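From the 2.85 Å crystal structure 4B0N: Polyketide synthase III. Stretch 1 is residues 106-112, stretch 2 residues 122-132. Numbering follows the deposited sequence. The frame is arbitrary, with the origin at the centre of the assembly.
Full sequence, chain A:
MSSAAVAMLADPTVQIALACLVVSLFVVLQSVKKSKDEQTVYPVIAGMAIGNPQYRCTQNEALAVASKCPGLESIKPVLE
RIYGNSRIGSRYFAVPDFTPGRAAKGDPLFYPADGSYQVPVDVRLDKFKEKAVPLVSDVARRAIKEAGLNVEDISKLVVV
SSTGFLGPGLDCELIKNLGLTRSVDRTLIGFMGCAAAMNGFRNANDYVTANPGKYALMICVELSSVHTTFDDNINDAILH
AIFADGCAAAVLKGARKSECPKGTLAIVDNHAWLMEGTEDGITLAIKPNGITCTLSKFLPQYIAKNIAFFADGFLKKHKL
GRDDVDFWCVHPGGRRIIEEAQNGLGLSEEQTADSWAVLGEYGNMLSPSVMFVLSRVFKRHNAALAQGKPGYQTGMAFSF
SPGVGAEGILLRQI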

# COMPACT_ATOMS: atom_id res chain seq x y z
N GLY A 106 -26.04 22.36 1.88
CA GLY A 106 -24.70 22.90 2.08
C GLY A 106 -23.59 22.03 1.52
O GLY A 106 -22.47 22.04 2.03
N ASP A 107 -23.91 21.27 0.47
CA ASP A 107 -22.93 20.43 -0.21
C ASP A 107 -22.88 20.79 -1.70
O ASP A 107 -23.83 20.54 -2.44
CB ASP A 107 -23.28 18.95 -0.04
CG ASP A 107 -22.12 18.03 -0.40
OD1 ASP A 107 -20.96 18.37 -0.09
OD2 ASP A 107 -22.37 16.95 -1.00
N PRO A 108 -21.76 21.39 -2.14
CA PRO A 108 -21.66 21.95 -3.49
C PRO A 108 -21.48 20.91 -4.60
O PRO A 108 -21.13 19.76 -4.34
CB PRO A 108 -20.43 22.84 -3.40
CG PRO A 108 -19.56 22.19 -2.38
CD PRO A 108 -20.50 21.54 -1.39
N LEU A 109 -21.73 21.34 -5.83
CA LEU A 109 -21.44 20.54 -7.01
C LEU A 109 -19.94 20.60 -7.30
O LEU A 109 -19.38 21.68 -7.49
CB LEU A 109 -22.24 21.06 -8.22
CG LEU A 109 -23.64 20.51 -8.51
CD1 LEU A 109 -24.56 20.43 -7.29
CD2 LEU A 109 -24.29 21.35 -9.61
N PHE A 110 -19.31 19.43 -7.32
CA PHE A 110 -17.86 19.33 -7.45
C PHE A 110 -17.34 19.69 -8.84
O PHE A 110 -16.43 20.51 -8.97
CB PHE A 110 -17.40 17.91 -7.05
CG PHE A 110 -15.91 17.70 -7.12
CD1 PHE A 110 -15.03 18.51 -6.41
CD2 PHE A 110 -15.39 16.65 -7.88
CE1 PHE A 110 -13.66 18.30 -6.48
CE2 PHE A 110 -14.03 16.44 -7.95
CZ PHE A 110 -13.16 17.26 -7.24
N TYR A 111 -17.93 19.08 -9.87
CA TYR A 111 -17.47 19.26 -11.25
C TYR A 111 -17.90 20.60 -11.82
O TYR A 111 -18.97 21.11 -11.48
CB TYR A 111 -17.95 18.09 -12.12
CG TYR A 111 -17.45 16.75 -11.62
CD1 TYR A 111 -16.10 16.41 -11.73
CD2 TYR A 111 -18.32 15.84 -11.02
CE1 TYR A 111 -15.64 15.19 -11.26
CE2 TYR A 111 -17.86 14.62 -10.55
CZ TYR A 111 -16.52 14.30 -10.67
OH TYR A 111 -16.05 13.09 -10.22
N PRO A 112 -17.05 21.20 -12.70
CA PRO A 112 -17.31 22.54 -13.24
C PRO A 112 -18.62 22.63 -14.01
O PRO A 112 -19.01 21.67 -14.70
CB PRO A 112 -16.12 22.78 -14.17
CG PRO A 112 -15.60 21.43 -14.49
CD PRO A 112 -15.81 20.63 -13.24
N ASP A 122 -5.06 16.66 -7.62
CA ASP A 122 -4.93 17.07 -6.22
C ASP A 122 -6.27 17.52 -5.63
O ASP A 122 -6.58 17.17 -4.49
CB ASP A 122 -3.83 18.12 -6.03
CG ASP A 122 -3.97 19.31 -6.97
OD1 ASP A 122 -4.08 19.10 -8.20
OD2 ASP A 122 -3.95 20.45 -6.47
N VAL A 123 -7.05 18.26 -6.42
CA VAL A 123 -8.39 18.69 -6.00
C VAL A 123 -9.34 17.49 -5.89
O VAL A 123 -10.15 17.41 -4.96
CB VAL A 123 -8.98 19.75 -6.96
CG1 VAL A 123 -10.29 20.32 -6.42
CG2 VAL A 123 -7.98 20.88 -7.19
N ARG A 124 -9.22 16.55 -6.83
CA ARG A 124 -9.97 15.29 -6.79
C ARG A 124 -9.65 14.46 -5.55
O ARG A 124 -10.55 13.89 -4.92
CB ARG A 124 -9.73 14.47 -8.06
CG ARG A 124 -10.41 15.03 -9.30
CD ARG A 124 -10.18 14.16 -10.53
NE ARG A 124 -10.61 14.83 -11.76
CZ ARG A 124 -11.77 14.64 -12.37
NH1 ARG A 124 -12.66 13.78 -11.90
NH2 ARG A 124 -12.05 15.32 -13.48
N LEU A 125 -8.37 14.41 -5.19
CA LEU A 125 -7.93 13.66 -4.00
C LEU A 125 -8.28 14.39 -2.70
O LEU A 125 -8.54 13.75 -1.68
CB LEU A 125 -6.43 13.33 -4.08
CG LEU A 125 -6.03 12.29 -5.13
CD1 LEU A 125 -4.54 12.38 -5.43
CD2 LEU A 125 -6.42 10.88 -4.70
N ASP A 126 -8.30 15.72 -2.74
CA ASP A 126 -8.77 16.53 -1.62
C ASP A 126 -10.24 16.24 -1.29
O ASP A 126 -10.63 16.23 -0.12
CB ASP A 126 -8.59 18.03 -1.90
CG ASP A 126 -7.13 18.47 -1.82
OD1 ASP A 126 -6.29 17.71 -1.28
OD2 ASP A 126 -6.82 19.59 -2.29
N LYS A 127 -11.03 16.01 -2.34
CA LYS A 127 -12.43 15.60 -2.20
C LYS A 127 -12.59 14.18 -1.68
O LYS A 127 -13.55 13.89 -0.95
CB LYS A 127 -13.15 15.73 -3.53
CG LYS A 127 -14.24 16.78 -3.54
CD LYS A 127 -15.48 16.33 -2.79
CE LYS A 127 -16.64 17.28 -3.06
NZ LYS A 127 -17.46 17.50 -1.84
N PHE A 128 -11.67 13.29 -2.05
CA PHE A 128 -11.66 11.93 -1.53
C PHE A 128 -11.57 11.95 -0.01
O PHE A 128 -12.36 11.29 0.66
CB PHE A 128 -10.49 11.12 -2.12
CG PHE A 128 -10.41 9.72 -1.59
CD1 PHE A 128 -9.72 9.44 -0.41
CD2 PHE A 128 -11.04 8.68 -2.26
CE1 PHE A 128 -9.65 8.15 0.08
CE2 PHE A 128 -10.97 7.38 -1.77
CZ PHE A 128 -10.28 7.12 -0.60
N LYS A 129 -10.62 12.72 0.51
CA LYS A 129 -10.44 12.88 1.96
C LYS A 129 -11.70 13.42 2.60
O LYS A 129 -12.17 12.89 3.61
CB LYS A 129 -9.26 13.80 2.26
CG LYS A 129 -8.96 13.95 3.74
CD LYS A 129 -7.79 14.88 3.98
CE LYS A 129 -7.69 15.28 5.44
NZ LYS A 129 -6.56 16.22 5.67
N GLU A 130 -12.26 14.47 2.00
CA GLU A 130 -13.43 15.18 2.52
C GLU A 130 -14.63 14.26 2.75
O GLU A 130 -15.42 14.47 3.67
CB GLU A 130 -13.82 16.32 1.58
CG GLU A 130 -14.85 17.28 2.16
CD GLU A 130 -15.70 17.95 1.09
OE1 GLU A 130 -15.17 18.31 0.02
OE2 GLU A 130 -16.92 18.12 1.34
N LYS A 131 -14.77 13.24 1.91
CA LYS A 131 -15.94 12.38 1.93
C LYS A 131 -15.68 11.00 2.53
O LYS A 131 -16.60 10.38 3.07
CB LYS A 131 -16.54 12.25 0.52
CG LYS A 131 -17.10 13.54 -0.06
CD LYS A 131 -18.50 13.85 0.46
CE LYS A 131 -19.03 15.14 -0.13
NZ LYS A 131 -20.46 15.36 0.24
N ALA A 132 -14.44 10.52 2.42
CA ALA A 132 -14.07 9.21 2.95
C ALA A 132 -13.99 9.19 4.48
O ALA A 132 -14.50 8.27 5.11
CB ALA A 132 -12.76 8.72 2.34
O HOH W 1 -19.87 18.01 -2.69
O HOH W 2 -18.78 20.49 1.35

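F110 anchors the contact: 104 Å² of its surface is covered by the helix, the largest share of any residue in either stretch. Its CA-to-CB bond points toward the helix, and chi1 in the t well (-179°) extends the ring across residues one turn apart. K127 CG lies 3.4 Å from F110 CE1 and 3.7 Å from the ring centroid, 28° off the ring normal; the small angle places the methylene over the face, as a CH-pi contact requires. R124 CA, 3.8 Å from F110 CZ, instead sits near the ring plane, at the edge. V123 completes the site with an apolar contact, its CG1 3.9 Å from F110 CE1.

K127 gives up 66 Å² and works in two registers. Its aliphatic portion packs on the phenyl ring, while its ammonium reaches polar company beyond. There K127 NZ donates to E130 OE1 at 3.1 Å in a salt bridge within the helix. D107 OD1 is 4.0 Å from K127 NZ, too far for a direct salt bridge, but water 1 spans the gap: it accepts from K127 NZ (2.6 Å) and donates to D107 OD1 (2.8 Å) and to P108 O (2.7 Å).

The direct ionic link is made by the other carboxylate oxygen, with K131 NZ donating to D107 OD2 at 2.8 Å in a salt bridge. The like-charged pair D107 OD1 and E130 OE2 approaches to 4.3 Å; water 2 donates to both, at 3.0 Å from E130 OE2 and, weakly, at 3.4 Å from D107 OD1.

R124, with 54 Å² covered, has a sideways CA-to-CB bond, yet its extended side chain (chi2 and chi3 both t) carries the guanidinium to Y111. R124 NH1 lies 3.4 Å from Y111 CE1, near the plane of the tyrosine ring, so this is an edge contact rather than face-on packing.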